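Local atomic coordinates of glycosyl hydrolase family 26 (Bacteroides ovatus, PDB entry 4ZXO), a protein that hydrolyses beta-mannan chains as a family 26 beta-mannanase, serving galactomannan breakdown in a gut bacterium. Residues 92-103 against 155-165. Sequence-based numbering, arbitrary orientation.
Sequences YARGGMISLSWH and VLIPVVFRPWH
Val160 N donates to Ile98 O, Leu100 N to Val160 O and Arg162 N to Leu100 O, pairing parallel strands 97-101 and 159-162, whose axes diverge by 21°. Val160 O is gripped twice: Ser99 OG, anti to its own backbone N (chi1 -177°), reaches it at 2.8 Å from the face of the carbonyl plane opposite to Leu100 N. Water bridges extend these direct bonds at both ends, Ile98 N to Pro158 O and Trp102 N to Arg162 O. Two further waters lie in the guanidinium plane of Arg162 and tie NE to Ser99 OG and NH2 to Ser101 OG, itself hydrogen-bonded to Asp64, while salt bridges to Glu270 and Asp235 hold the guanidinium.

On the face of Leu100 and Phe161, Leu100 CD1 presses on Val159 CG1 at 3.5 Å, tighter than usual, and Trp102 CE3 meets the edge of the Phe161 ring at CZ (3.9 Å); on that of Val160, Met97 CE touches Val160 CG2. At the other end, Ile157 CG1 sits over the Tyr92 ring, a CH-pi contact 4.1 Å from its centroid, and Pro158 CD touches Tyr92 CE1.

His165 turns its edge to the face of His103, offset edge-to-face with planes at 75°; His103 ND1 is hydrogen-bonded to Asp64 OD1. An alanine at His103 is likely to leave the His165 edge without its facing ring and Asp64 without this hydrogen-bond partner. Adjacent parallel strands with polar residues gathered at their C-terminal ends are characteristic of the family 26 TIM barrel, where that end carries the active-site cleft.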
loop_
_atom_site.group_PDB
_atom_site.type_symbol
_atom_site.label_atom_id
_atom_site.label_comp_id
_atom_site.label_asym_id
_atom_site.label_seq_id
_atom_site.Cartn_x
_atom_site.Cartn_y
_atom_site.Cartn_z
ATOM N N TYR A 92 -15.196 0.894 1.012
ATOM C CA TYR A 92 -15.754 -0.114 0.136
ATOM C C TYR A 92 -17.166 0.282 -0.310
ATOM O O TYR A 92 -17.535 0.141 -1.489
ATOM C CB TYR A 92 -15.817 -1.451 0.865
ATOM C CG TYR A 92 -16.359 -2.579 0.009
ATOM C CD1 TYR A 92 -15.535 -3.246 -0.877
ATOM C CD2 TYR A 92 -17.695 -2.961 0.091
ATOM C CE1 TYR A 92 -16.009 -4.276 -1.650
ATOM C CE2 TYR A 92 -18.215 -4.008 -0.715
ATOM C CZ TYR A 92 -17.351 -4.669 -1.578
ATOM O OH TYR A 92 -17.829 -5.692 -2.371
ATOM N N ALA A 93 -17.940 0.808 0.621
ATOM C CA ALA A 93 -19.345 1.159 0.320
ATOM C C ALA A 93 -19.416 2.214 -0.791
ATOM O O ALA A 93 -20.340 2.205 -1.629
ATOM C CB ALA A 93 -20.050 1.634 1.595
ATOM N N ARG A 94 -18.444 3.122 -0.851
ATOM C CA ARG A 94 -18.507 4.175 -1.872
ATOM C C ARG A 94 -17.844 3.679 -3.163
ATOM O O ARG A 94 -17.846 4.383 -4.162
ATOM C CB ARG A 94 -17.892 5.485 -1.341
ATOM C CG ARG A 94 -16.392 5.496 -1.106
ATOM C CD ARG A 94 -15.886 6.891 -0.666
ATOM N NE ARG A 94 -16.373 7.290 0.669
ATOM C CZ ARG A 94 -15.701 7.139 1.822
ATOM N NH1 ARG A 94 -14.477 6.571 1.856
ATOM N NH2 ARG A 94 -16.273 7.560 2.965
ATOM N N GLY A 95 -17.309 2.457 -3.150
ATOM C CA GLY A 95 -16.719 1.898 -4.362
ATOM C C GLY A 95 -15.208 2.017 -4.501
ATOM O O GLY A 95 -14.637 1.589 -5.532
ATOM N N GLY A 96 -14.545 2.536 -3.483
ATOM C CA GLY A 96 -13.084 2.651 -3.583
ATOM C C GLY A 96 -12.361 1.394 -3.138
ATOM O O GLY A 96 -12.981 0.433 -2.627
ATOM N N MET A 97 -11.030 1.438 -3.295
ATOM C CA MET A 97 -10.154 0.332 -2.933
ATOM C C MET A 97 -9.475 0.590 -1.587
ATOM O O MET A 97 -9.309 1.781 -1.189
ATOM C CB MET A 97 -9.043 0.137 -4.004
ATOM C CG MET A 97 -8.414 -1.225 -3.932
ATOM S SD MET A 97 -6.970 -1.328 -5.002
ATOM C CE MET A 97 -5.662 -0.872 -3.834
ATOM N N ILE A 98 -9.093 -0.502 -0.899
ATOM C CA ILE A 98 -8.334 -0.414 0.336
ATOM C C ILE A 98 -7.033 -1.163 0.276
ATOM O O ILE A 98 -6.985 -2.257 -0.221
ATOM C CB ILE A 98 -9.174 -0.969 1.536
ATOM C CG1 ILE A 98 -10.464 -0.169 1.733
ATOM C CG2 ILE A 98 -8.339 -1.023 2.863
ATOM C CD1 ILE A 98 -11.682 -0.745 1.009
ATOM N N SER A 99 -5.962 -0.538 0.775
ATOM C CA SER A 99 -4.707 -1.249 0.959
ATOM C C SER A 99 -4.254 -1.128 2.404
ATOM O O SER A 99 -4.577 -0.140 3.084
ATOM C CB SER A 99 -3.624 -0.695 0.018
ATOM O OG SER A 99 -2.422 -1.459 0.167
ATOM N N LEU A 100 -3.579 -2.146 2.921
ATOM C CA LEU A 100 -3.084 -2.107 4.312
ATOM C C LEU A 100 -1.602 -2.435 4.335
ATOM O O LEU A 100 -1.200 -3.466 3.736
ATOM C CB LEU A 100 -3.825 -3.132 5.187
ATOM C CG LEU A 100 -5.311 -2.796 5.295
ATOM C CD1 LEU A 100 -6.019 -3.983 5.969
ATOM C CD2 LEU A 100 -5.559 -1.541 6.135
ATOM N N SER A 101 -0.812 -1.591 4.975
ATOM C CA SER A 101 0.572 -1.926 5.236
ATOM C C SER A 101 0.715 -2.406 6.683
ATOM O O SER A 101 -0.259 -2.395 7.444
ATOM C CB SER A 101 1.480 -0.721 4.961
ATOM O OG SER A 101 0.926 0.440 5.540
ATOM N N TRP A 102 1.910 -2.845 7.062
ATOM C CA TRP A 102 2.090 -3.443 8.391
ATOM C C TRP A 102 3.460 -3.096 8.919
ATOM O O TRP A 102 4.436 -3.870 8.718
ATOM C CB TRP A 102 1.938 -4.997 8.306
ATOM C CG TRP A 102 1.826 -5.670 9.648
ATOM C CD1 TRP A 102 1.458 -5.101 10.849
ATOM C CD2 TRP A 102 2.057 -7.053 9.909
ATOM N NE1 TRP A 102 1.479 -6.064 11.845
ATOM C CE2 TRP A 102 1.848 -7.262 11.295
ATOM C CE3 TRP A 102 2.463 -8.122 9.111
ATOM C CZ2 TRP A 102 2.006 -8.509 11.912
ATOM C CZ3 TRP A 102 2.605 -9.388 9.716
ATOM C CH2 TRP A 102 2.362 -9.577 11.123
ATOM N N HIS A 103 3.550 -1.954 9.601
ATOM C CA HIS A 103 4.817 -1.628 10.255
ATOM C C HIS A 103 4.889 -2.394 11.604
ATOM O O HIS A 103 4.669 -1.831 12.716
ATOM C CB HIS A 103 4.947 -0.108 10.463
ATOM C CG HIS A 103 5.282 0.640 9.218
ATOM N ND1 HIS A 103 4.346 0.951 8.248
ATOM C CD2 HIS A 103 6.440 1.219 8.826
ATOM C CE1 HIS A 103 4.930 1.681 7.302
ATOM N NE2 HIS A 103 6.202 1.845 7.625
ATOM N N VAL A 155 -20.555 -9.299 3.524
ATOM C CA VAL A 155 -19.589 -9.607 2.430
ATOM C C VAL A 155 -18.183 -9.197 2.850
ATOM O O VAL A 155 -18.007 -8.085 3.357
ATOM C CB VAL A 155 -20.013 -8.897 1.127
ATOM C CG1 VAL A 155 -19.059 -9.198 -0.023
ATOM C CG2 VAL A 155 -21.430 -9.361 0.745
ATOM N N LEU A 156 -17.211 -10.101 2.723
ATOM C CA LEU A 156 -15.817 -9.756 3.074
ATOM C C LEU A 156 -15.305 -8.671 2.114
ATOM O O LEU A 156 -15.541 -8.708 0.897
ATOM C CB LEU A 156 -14.881 -10.987 3.012
ATOM C CG LEU A 156 -14.840 -12.016 4.182
ATOM C CD1 LEU A 156 -13.871 -13.193 3.914
ATOM C CD2 LEU A 156 -14.388 -11.434 5.495
ATOM N N ILE A 157 -14.610 -7.694 2.667
ATOM C CA ILE A 157 -14.106 -6.566 1.846
ATOM C C ILE A 157 -12.713 -6.904 1.379
ATOM O O ILE A 157 -11.815 -7.167 2.217
ATOM C CB ILE A 157 -14.137 -5.297 2.665
ATOM C CG1 ILE A 157 -15.620 -4.940 2.931
ATOM C CG2 ILE A 157 -13.377 -4.163 1.939
ATOM C CD1 ILE A 157 -15.762 -3.908 4.033
ATOM N N PRO A 158 -12.496 -6.898 0.040
ATOM C CA PRO A 158 -11.149 -7.176 -0.484
ATOM C C PRO A 158 -10.177 -6.090 -0.022
ATOM O O PRO A 158 -10.533 -4.913 0.087
ATOM C CB PRO A 158 -11.317 -7.139 -2.017
ATOM C CG PRO A 158 -12.768 -7.385 -2.230
ATOM C CD PRO A 158 -13.449 -6.664 -1.053
ATOM N N VAL A 159 -8.957 -6.491 0.263
ATOM C CA VAL A 159 -7.878 -5.563 0.647
ATOM C C VAL A 159 -6.594 -5.949 -0.066
ATOM O O VAL A 159 -6.329 -7.129 -0.269
ATOM C CB VAL A 159 -7.647 -5.625 2.213
ATOM C CG1 VAL A 159 -6.290 -5.052 2.649
ATOM C CG2 VAL A 159 -8.845 -4.962 2.879
ATOM N N VAL A 160 -5.824 -4.952 -0.493
ATOM C CA VAL A 160 -4.457 -5.227 -0.958
ATOM C C VAL A 160 -3.544 -5.117 0.249
ATOM O O VAL A 160 -3.333 -4.024 0.760
ATOM C CB VAL A 160 -4.004 -4.279 -2.066
ATOM C CG1 VAL A 160 -2.515 -4.548 -2.469
ATOM C CG2 VAL A 160 -4.955 -4.410 -3.274
ATOM N N PHE A 161 -3.009 -6.240 0.715
ATOM C CA PHE A 161 -2.191 -6.254 1.929
ATOM C C PHE A 161 -0.713 -6.245 1.483
ATOM O O PHE A 161 -0.319 -7.022 0.577
ATOM C CB PHE A 161 -2.518 -7.490 2.741
ATOM C CG PHE A 161 -1.737 -7.642 4.023
ATOM C CD1 PHE A 161 -1.608 -6.580 4.918
ATOM C CD2 PHE A 161 -1.193 -8.893 4.367
ATOM C CE1 PHE A 161 -0.872 -6.733 6.116
ATOM C CE2 PHE A 161 -0.500 -9.057 5.596
ATOM C CZ PHE A 161 -0.355 -7.985 6.464
ATOM N N ARG A 162 0.064 -5.331 2.054
ATOM C CA ARG A 162 1.422 -5.034 1.568
ATOM C C ARG A 162 2.406 -5.097 2.709
ATOM O O ARG A 162 2.966 -4.054 3.109
ATOM C CB ARG A 162 1.397 -3.617 0.922
ATOM C CG ARG A 162 2.632 -3.244 0.192
ATOM C CD ARG A 162 2.434 -1.902 -0.508
ATOM N NE ARG A 162 2.207 -0.810 0.427
ATOM C CZ ARG A 162 3.183 0.003 0.891
ATOM N NH1 ARG A 162 4.475 -0.234 0.588
ATOM N NH2 ARG A 162 2.884 1.004 1.731
ATOM N N PRO A 163 2.649 -6.279 3.266
ATOM C CA PRO A 163 3.569 -6.400 4.395
ATOM C C PRO A 163 5.027 -6.435 3.880
ATOM O O PRO A 163 5.242 -6.591 2.673
ATOM C CB PRO A 163 3.184 -7.762 5.005
ATOM C CG PRO A 163 2.806 -8.572 3.768
ATOM C CD PRO A 163 1.992 -7.568 2.954
ATOM N N TRP A 164 5.994 -6.332 4.781
ATOM C CA TRP A 164 7.405 -6.626 4.438
ATOM C C TRP A 164 7.902 -5.729 3.314
ATOM O O TRP A 164 8.652 -6.144 2.416
ATOM C CB TRP A 164 7.592 -8.103 4.023
ATOM C CG TRP A 164 6.898 -9.093 4.948
ATOM C CD1 TRP A 164 5.972 -10.050 4.588
ATOM C CD2 TRP A 164 7.021 -9.174 6.382
ATOM N NE1 TRP A 164 5.525 -10.720 5.700
ATOM C CE2 TRP A 164 6.141 -10.206 6.813
ATOM C CE3 TRP A 164 7.765 -8.451 7.347
ATOM C CZ2 TRP A 164 6.028 -10.574 8.154
ATOM C CZ3 TRP A 164 7.637 -8.817 8.683
ATOM C CH2 TRP A 164 6.758 -9.848 9.066
ATOM N N HIS A 165 7.482 -4.478 3.359
ATOM C CA HIS A 165 7.789 -3.543 2.271
ATOM C C HIS A 165 9.226 -2.976 2.348
ATOM O O HIS A 165 9.912 -3.062 3.365
ATOM C CB HIS A 165 6.721 -2.423 2.267
ATOM C CG HIS A 165 6.752 -1.519 3.453
ATOM N ND1 HIS A 165 6.562 -1.957 4.752
ATOM C CD2 HIS A 165 6.845 -0.162 3.514
ATOM C CE1 HIS A 165 6.598 -0.907 5.560
ATOM N NE2 HIS A 165 6.750 0.194 4.828
HETATM O O HOH W 1 -10.292 -2.892 -1.724
HETATM O O HOH W 2 -0.481 0.100 1.281
HETATM O O HOH W 3 0.187 1.853 3.324
HETATM O O HOH W 4 4.092 -3.226 5.375
HETATM O O HOH W 5 5.218 -6.261 7.466
#